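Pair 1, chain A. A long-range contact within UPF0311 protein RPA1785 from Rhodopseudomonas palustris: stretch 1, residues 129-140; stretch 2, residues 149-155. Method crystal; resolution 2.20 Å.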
# COMPACT_ATOMS: atom_id res chain seq x y z
N GLN A 129 -16.91 -5.52 -15.64
CA GLN A 129 -16.43 -4.16 -15.50
C GLN A 129 -16.99 -3.50 -14.25
O GLN A 129 -16.30 -2.74 -13.57
CB GLN A 129 -16.84 -3.37 -16.75
CG GLN A 129 -15.76 -2.52 -17.42
CD GLN A 129 -14.52 -3.31 -17.84
OE1 GLN A 129 -13.97 -4.07 -17.05
NE2 GLN A 129 -14.07 -3.10 -19.11
N TRP A 130 -18.26 -3.79 -13.95
CA TRP A 130 -18.92 -3.23 -12.76
C TRP A 130 -18.17 -3.54 -11.45
O TRP A 130 -18.34 -2.82 -10.47
CB TRP A 130 -20.38 -3.70 -12.65
CG TRP A 130 -20.58 -5.20 -12.45
CD1 TRP A 130 -20.48 -6.18 -13.41
CD2 TRP A 130 -20.90 -5.88 -11.23
NE1 TRP A 130 -20.72 -7.41 -12.86
CE2 TRP A 130 -20.98 -7.26 -11.53
CE3 TRP A 130 -21.15 -5.47 -9.92
CZ2 TRP A 130 -21.28 -8.22 -10.56
CZ3 TRP A 130 -21.45 -6.43 -8.96
CH2 TRP A 130 -21.52 -7.79 -9.29
N LEU A 131 -17.35 -4.60 -11.44
CA LEU A 131 -16.61 -4.99 -10.23
C LEU A 131 -15.59 -3.93 -9.77
O LEU A 131 -15.22 -3.89 -8.60
CB LEU A 131 -15.94 -6.36 -10.41
CG LEU A 131 -16.87 -7.58 -10.54
CD1 LEU A 131 -16.04 -8.84 -10.60
CD2 LEU A 131 -17.84 -7.68 -9.38
N MSE A 132 -15.19 -3.05 -10.68
CA MSE A 132 -14.27 -1.99 -10.33
C MSE A 132 -14.93 -0.63 -10.28
O MSE A 132 -14.24 0.38 -10.12
CB MSE A 132 -13.13 -1.93 -11.32
CG MSE A 132 -12.88 -3.25 -11.96
SE MSE A 132 -12.05 -2.96 -13.63
CE MSE A 132 -10.24 -3.02 -12.97
N GLN A 133 -16.25 -0.60 -10.39
CA GLN A 133 -17.01 0.65 -10.34
C GLN A 133 -17.78 0.89 -9.03
O GLN A 133 -18.47 1.91 -8.88
CB GLN A 133 -17.98 0.71 -11.53
CG GLN A 133 -17.33 0.53 -12.90
CD GLN A 133 -18.36 0.58 -14.04
OE1 GLN A 133 -19.57 0.75 -13.81
NE2 GLN A 133 -17.88 0.43 -15.26
N TYR A 134 -17.69 -0.05 -8.10
CA TYR A 134 -18.38 0.01 -6.81
C TYR A 134 -17.40 -0.35 -5.69
O TYR A 134 -16.40 -1.01 -5.93
CB TYR A 134 -19.56 -0.96 -6.77
CG TYR A 134 -20.69 -0.63 -7.74
CD1 TYR A 134 -21.75 0.20 -7.35
CD2 TYR A 134 -20.70 -1.15 -9.02
CE1 TYR A 134 -22.79 0.50 -8.23
CE2 TYR A 134 -21.73 -0.84 -9.93
CZ TYR A 134 -22.78 -0.01 -9.52
OH TYR A 134 -23.81 0.28 -10.39
N LEU A 135 -17.70 0.08 -4.48
CA LEU A 135 -17.04 -0.46 -3.31
C LEU A 135 -17.80 -1.71 -2.87
O LEU A 135 -19.02 -1.80 -3.06
CB LEU A 135 -17.07 0.56 -2.19
CG LEU A 135 -16.09 0.56 -1.04
CD1 LEU A 135 -14.85 1.25 -1.51
CD2 LEU A 135 -16.69 1.35 0.10
N PHE A 136 -17.09 -2.66 -2.27
CA PHE A 136 -17.73 -3.87 -1.79
C PHE A 136 -17.30 -4.12 -0.36
O PHE A 136 -16.20 -3.70 0.06
CB PHE A 136 -17.37 -5.08 -2.65
CG PHE A 136 -17.80 -4.96 -4.09
CD1 PHE A 136 -18.96 -5.56 -4.53
CD2 PHE A 136 -17.00 -4.29 -5.02
CE1 PHE A 136 -19.37 -5.45 -5.87
CE2 PHE A 136 -17.39 -4.19 -6.35
CZ PHE A 136 -18.58 -4.77 -6.78
N VAL A 137 -18.16 -4.77 0.40
CA VAL A 137 -17.81 -5.18 1.76
C VAL A 137 -18.03 -6.68 1.87
O VAL A 137 -19.02 -7.20 1.39
CB VAL A 137 -18.66 -4.43 2.82
CG1 VAL A 137 -18.32 -4.89 4.24
CG2 VAL A 137 -18.44 -2.94 2.71
N GLY A 138 -17.10 -7.39 2.49
CA GLY A 138 -17.26 -8.82 2.71
C GLY A 138 -17.55 -9.17 4.16
O GLY A 138 -16.91 -8.64 5.05
N SER A 139 -18.52 -10.04 4.39
CA SER A 139 -18.74 -10.59 5.73
C SER A 139 -18.35 -12.05 5.61
O SER A 139 -18.89 -12.77 4.75
CB SER A 139 -20.20 -10.45 6.16
OG SER A 139 -20.41 -10.95 7.47
N ALA A 140 -17.38 -12.49 6.42
CA ALA A 140 -16.76 -13.79 6.19
C ALA A 140 -16.88 -14.79 7.34
O ALA A 140 -17.38 -14.45 8.41
CB ALA A 140 -15.30 -13.61 5.72
N ILE A 149 -16.63 -15.87 2.13
CA ILE A 149 -16.84 -14.42 2.16
C ILE A 149 -18.11 -14.15 1.40
O ILE A 149 -18.19 -14.40 0.21
CB ILE A 149 -15.78 -13.60 1.35
CG1 ILE A 149 -14.41 -14.32 1.16
CG2 ILE A 149 -15.76 -12.11 1.80
CD1 ILE A 149 -13.52 -14.36 2.29
N ASP A 150 -19.09 -13.58 2.09
CA ASP A 150 -20.30 -13.10 1.45
C ASP A 150 -20.06 -11.67 1.07
O ASP A 150 -19.84 -10.82 1.93
CB ASP A 150 -21.47 -13.20 2.41
CG ASP A 150 -21.81 -14.63 2.73
OD1 ASP A 150 -21.97 -15.44 1.79
OD2 ASP A 150 -21.92 -14.95 3.93
N VAL A 151 -20.08 -11.41 -0.23
CA VAL A 151 -19.69 -10.11 -0.79
C VAL A 151 -20.94 -9.26 -1.03
O VAL A 151 -21.90 -9.71 -1.65
CB VAL A 151 -18.86 -10.26 -2.11
CG1 VAL A 151 -18.47 -8.90 -2.69
CG2 VAL A 151 -17.58 -11.11 -1.88
N HIS A 152 -20.91 -8.03 -0.54
CA HIS A 152 -22.01 -7.11 -0.67
C HIS A 152 -21.56 -5.89 -1.44
O HIS A 152 -20.51 -5.34 -1.15
CB HIS A 152 -22.49 -6.70 0.71
CG HIS A 152 -22.88 -7.87 1.57
ND1 HIS A 152 -24.17 -8.34 1.62
CD2 HIS A 152 -22.15 -8.68 2.36
CE1 HIS A 152 -24.22 -9.38 2.43
NE2 HIS A 152 -23.01 -9.61 2.89
N GLN A 153 -22.36 -5.49 -2.42
CA GLN A 153 -22.11 -4.29 -3.21
C GLN A 153 -22.57 -3.09 -2.41
O GLN A 153 -23.72 -3.08 -1.94
CB GLN A 153 -22.91 -4.38 -4.50
CG GLN A 153 -22.59 -3.32 -5.51
CD GLN A 153 -23.55 -3.33 -6.69
OE1 GLN A 153 -23.25 -2.78 -7.76
NE2 GLN A 153 -24.72 -3.93 -6.51
N VAL A 154 -21.70 -2.08 -2.23
CA VAL A 154 -22.12 -0.84 -1.57
C VAL A 154 -22.79 0.08 -2.58
O VAL A 154 -22.19 0.47 -3.60
CB VAL A 154 -20.98 -0.07 -0.88
CG1 VAL A 154 -21.49 1.29 -0.34
CG2 VAL A 154 -20.37 -0.91 0.25
N LEU A 155 -24.03 0.43 -2.28
CA LEU A 155 -24.78 1.31 -3.12
C LEU A 155 -24.66 2.73 -2.59
O LEU A 155 -24.92 3.67 -3.35
CB LEU A 155 -26.24 0.87 -3.19
CG LEU A 155 -26.56 -0.58 -3.56
CD1 LEU A 155 -28.06 -0.82 -3.41
CD2 LEU A 155 -26.10 -0.94 -4.97

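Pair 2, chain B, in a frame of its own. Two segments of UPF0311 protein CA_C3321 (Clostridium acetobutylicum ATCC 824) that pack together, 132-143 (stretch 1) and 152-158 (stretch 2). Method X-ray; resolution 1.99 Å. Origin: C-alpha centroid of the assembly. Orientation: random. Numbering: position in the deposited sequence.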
# COMPACT_ATOMS: atom_id res chain seq x y z
N LYS B 132 -20.65 -8.42 2.90
CA LYS B 132 -20.05 -7.37 2.06
C LYS B 132 -19.90 -6.00 2.79
O LYS B 132 -19.04 -5.17 2.42
CB LYS B 132 -20.75 -7.27 0.71
CG LYS B 132 -20.39 -8.42 -0.24
CD LYS B 132 -18.94 -8.34 -0.78
CE LYS B 132 -18.59 -9.59 -1.57
NZ LYS B 132 -17.29 -9.53 -2.38
N TRP B 133 -20.70 -5.81 3.84
CA TRP B 133 -20.61 -4.63 4.69
C TRP B 133 -19.23 -4.47 5.31
O TRP B 133 -18.82 -3.35 5.61
CB TRP B 133 -21.68 -4.67 5.79
CG TRP B 133 -21.52 -5.78 6.80
CD1 TRP B 133 -22.05 -7.05 6.74
CD2 TRP B 133 -20.81 -5.70 8.05
NE1 TRP B 133 -21.68 -7.78 7.86
CE2 TRP B 133 -20.93 -6.97 8.68
CE3 TRP B 133 -20.07 -4.70 8.68
CZ2 TRP B 133 -20.33 -7.25 9.92
CZ3 TRP B 133 -19.48 -4.98 9.92
CH2 TRP B 133 -19.62 -6.23 10.52
N MET B 134 -18.49 -5.57 5.46
CA MET B 134 -17.17 -5.54 6.05
C MET B 134 -16.19 -4.88 5.09
O MET B 134 -15.12 -4.41 5.49
CB MET B 134 -16.68 -6.95 6.43
CG MET B 134 -17.55 -7.66 7.47
SD MET B 134 -16.90 -9.24 8.08
CE MET B 134 -15.69 -8.57 9.16
N MET B 135 -16.54 -4.87 3.80
CA MET B 135 -15.74 -4.17 2.80
C MET B 135 -16.18 -2.69 2.64
O MET B 135 -15.54 -1.92 1.92
CB MET B 135 -15.74 -4.93 1.47
CG MET B 135 -15.29 -6.44 1.55
SD MET B 135 -15.23 -7.28 -0.06
CE MET B 135 -13.87 -6.40 -0.80
N ASN B 136 -17.23 -2.28 3.33
CA ASN B 136 -17.77 -0.95 3.08
C ASN B 136 -17.93 -0.11 4.33
O ASN B 136 -18.71 0.85 4.37
CB ASN B 136 -19.07 -1.08 2.29
CG ASN B 136 -18.83 -1.55 0.88
OD1 ASN B 136 -18.35 -0.79 0.03
ND2 ASN B 136 -19.11 -2.80 0.62
N HIS B 137 -17.14 -0.46 5.34
CA HIS B 137 -17.01 0.34 6.54
C HIS B 137 -15.54 0.45 6.93
O HIS B 137 -14.68 -0.38 6.52
CB HIS B 137 -17.75 -0.30 7.69
CG HIS B 137 -19.22 -0.31 7.52
ND1 HIS B 137 -20.05 0.57 8.18
CD2 HIS B 137 -20.02 -1.10 6.77
CE1 HIS B 137 -21.30 0.32 7.84
NE2 HIS B 137 -21.31 -0.69 6.98
N ILE B 138 -15.26 1.49 7.72
CA ILE B 138 -13.97 1.63 8.42
C ILE B 138 -14.06 0.96 9.80
O ILE B 138 -15.09 1.01 10.50
CB ILE B 138 -13.48 3.11 8.51
CG1 ILE B 138 -13.25 3.69 7.11
CG2 ILE B 138 -12.19 3.25 9.35
CD1 ILE B 138 -12.26 3.03 6.30
N PHE B 139 -12.95 0.33 10.16
CA PHE B 139 -12.82 -0.43 11.39
C PHE B 139 -11.53 -0.08 12.12
O PHE B 139 -10.52 0.30 11.52
CB PHE B 139 -12.73 -1.93 11.09
CG PHE B 139 -13.98 -2.53 10.54
CD1 PHE B 139 -14.83 -3.25 11.35
CD2 PHE B 139 -14.27 -2.40 9.20
CE1 PHE B 139 -15.95 -3.82 10.84
CE2 PHE B 139 -15.40 -2.97 8.67
CZ PHE B 139 -16.26 -3.67 9.50
N VAL B 140 -11.59 -0.24 13.43
CA VAL B 140 -10.45 -0.09 14.31
C VAL B 140 -10.37 -1.33 15.17
O VAL B 140 -11.40 -1.86 15.62
CB VAL B 140 -10.60 1.13 15.24
CG1 VAL B 140 -9.49 1.13 16.25
CG2 VAL B 140 -10.57 2.43 14.47
N CYS B 141 -9.15 -1.78 15.40
CA CYS B 141 -8.89 -2.94 16.24
C CYS B 141 -8.03 -2.56 17.47
O CYS B 141 -7.00 -1.91 17.36
CB CYS B 141 -8.23 -4.00 15.36
SG CYS B 141 -7.65 -5.47 16.16
N CYS B 142 -8.52 -2.92 18.66
CA CYS B 142 -7.79 -2.76 19.91
C CYS B 142 -7.24 -4.10 20.33
O CYS B 142 -8.00 -5.05 20.48
CB CYS B 142 -8.72 -2.24 21.01
SG CYS B 142 -9.30 -0.56 20.68
N ALA B 143 -5.92 -4.18 20.51
CA ALA B 143 -5.27 -5.44 20.77
C ALA B 143 -4.53 -5.36 22.09
O ALA B 143 -4.24 -4.26 22.58
CB ALA B 143 -4.32 -5.80 19.66
N LEU B 152 -7.73 -9.56 20.14
CA LEU B 152 -8.11 -8.49 19.23
C LEU B 152 -9.58 -8.24 19.36
O LEU B 152 -10.35 -9.17 19.27
CB LEU B 152 -7.81 -8.90 17.80
CG LEU B 152 -6.39 -9.37 17.53
CD1 LEU B 152 -6.37 -10.16 16.22
CD2 LEU B 152 -5.46 -8.16 17.51
N LYS B 153 -9.96 -7.00 19.60
CA LYS B 153 -11.36 -6.58 19.60
C LYS B 153 -11.58 -5.64 18.42
O LYS B 153 -10.87 -4.65 18.28
CB LYS B 153 -11.72 -5.86 20.90
CG LYS B 153 -12.09 -6.81 22.01
CD LYS B 153 -11.85 -6.23 23.42
CE LYS B 153 -12.73 -6.98 24.45
NZ LYS B 153 -12.22 -6.97 25.87
N PHE B 154 -12.57 -5.96 17.58
CA PHE B 154 -12.76 -5.28 16.32
C PHE B 154 -13.96 -4.34 16.45
O PHE B 154 -15.00 -4.73 16.98
CB PHE B 154 -13.01 -6.28 15.20
CG PHE B 154 -11.77 -6.97 14.72
CD1 PHE B 154 -11.14 -6.55 13.56
CD2 PHE B 154 -11.26 -8.06 15.40
CE1 PHE B 154 -9.98 -7.21 13.11
CE2 PHE B 154 -10.15 -8.71 14.96
CZ PHE B 154 -9.50 -8.29 13.81
N TYR B 155 -13.79 -3.10 15.98
CA TYR B 155 -14.84 -2.09 16.08
C TYR B 155 -15.18 -1.50 14.73
O TYR B 155 -14.31 -1.08 13.98
CB TYR B 155 -14.41 -0.98 17.01
CG TYR B 155 -14.21 -1.41 18.44
CD1 TYR B 155 -15.25 -1.39 19.34
CD2 TYR B 155 -12.97 -1.82 18.88
CE1 TYR B 155 -15.06 -1.77 20.67
CE2 TYR B 155 -12.77 -2.20 20.16
CZ TYR B 155 -13.80 -2.17 21.06
OH TYR B 155 -13.56 -2.56 22.35
N LYS B 156 -16.46 -1.50 14.40
CA LYS B 156 -16.93 -0.87 13.19
C LYS B 156 -17.18 0.59 13.51
O LYS B 156 -17.87 0.90 14.47
CB LYS B 156 -18.21 -1.56 12.74
CG LYS B 156 -18.73 -1.13 11.41
CD LYS B 156 -20.27 -1.25 11.41
CE LYS B 156 -20.88 -0.03 12.14
NZ LYS B 156 -22.35 -0.14 12.37
N ILE B 157 -16.62 1.49 12.71
CA ILE B 157 -16.88 2.92 12.87
C ILE B 157 -18.17 3.22 12.12
O ILE B 157 -18.30 2.92 10.92
CB ILE B 157 -15.70 3.79 12.33
CG1 ILE B 157 -14.40 3.46 13.08
CG2 ILE B 157 -16.03 5.29 12.33
CD1 ILE B 157 -14.42 3.70 14.56
N SER B 158 -19.11 3.80 12.87
CA SER B 158 -20.39 4.20 12.34
C SER B 158 -20.30 5.62 11.77
O SER B 158 -21.08 5.95 10.86
CB SER B 158 -21.46 4.17 13.44
OG SER B 158 -21.30 3.04 14.28

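The sharpest difference between the two contacts lies at the middle of the strand pairing, where A:Gly138 of pair 1 is matched by B:Cys141 of pair 2. In pair 1 the position opposite the glycine is A:Val151, and the neighbouring A:Ile149 reaches into the space above the glycine, its CG2 lying 3.7 Å from A:Gly138 CA. An ideally placed CB on A:Gly138 would come within 2.6 Å of A:Ile149 CG2, a clash. Pair 2 fills the same space from the other strand. B:Cys141 SG sits over the face of the B:Phe154 ring, 4.2 Å from its centroid, and packs 3.7 Å from B:Leu152 CD2. The beta-branched A:Ile149 is matched by B:Leu152, which branches one carbon further out and whose CD2 also meets B:Ala143 CB at 3.4 Å; the matching contact in pair 1 joins A:Ala140 CB and A:Ile149 CD1 at 3.9 Å.

These exchanges occur on a nearly invariant frame. The central backbones superpose to 0.3 Å, and in each pair two antiparallel strands are joined by five main-chain hydrogen bonds. A:Val137 and A:His152 bond reciprocally: A:Val137 N to A:His152 O is 2.9 Å and A:His152 N to A:Val137 O 2.8 Å. The pattern repeats in pair 2, where B:Val140 N to B:Tyr155 O is 2.9 Å and B:Tyr155 N to B:Val140 O 2.7 Å. The extended strands send successive side chains to alternate faces, and the shared register brings matched residues together on the same face.

On the face bearing A:Ser139 and A:His152, the pair 2 counterparts are B:Cys142 and B:Tyr155. A:Ser139 CB stays 4.4 Å from A:His152 NE2, whereas B:Cys142 SG approaches B:Tyr155 CE2 at 3.9 Å, obliquely to the ring.

Where the first stretch leads into its strand, a long side chain at matched positions places one atom over the face of a ring, an oxygen in pair 1 and a methylene in pair 2. A:Gln153 OE1 lies over one face of A:Tyr134, 3.3 Å from A:Tyr134 CE2, and 4.0 Å from A:Trp130 CE3. In pair 2, B:Lys156 CD lies over the B:His137 ring, 4.1 Å from the centroid, and 4.1 Å from B:Trp133 CZ3. The lysine NZ is hydrogen-bonded elsewhere in the structure.

Beside these, A:Phe136 and B:Phe139 superpose almost exactly, each packing against the residue paired with it, with A:Phe136 CD1 3.6 Å from A:Gln153 CA and B:Phe139 CD1 3.7 Å from B:Lys156 CA. The example illustrates a general rule: main-chain bonding sets where side chains must meet, while the volume at a meeting point, as at A:Gly138 and B:Cys141, can come from one strand or the other.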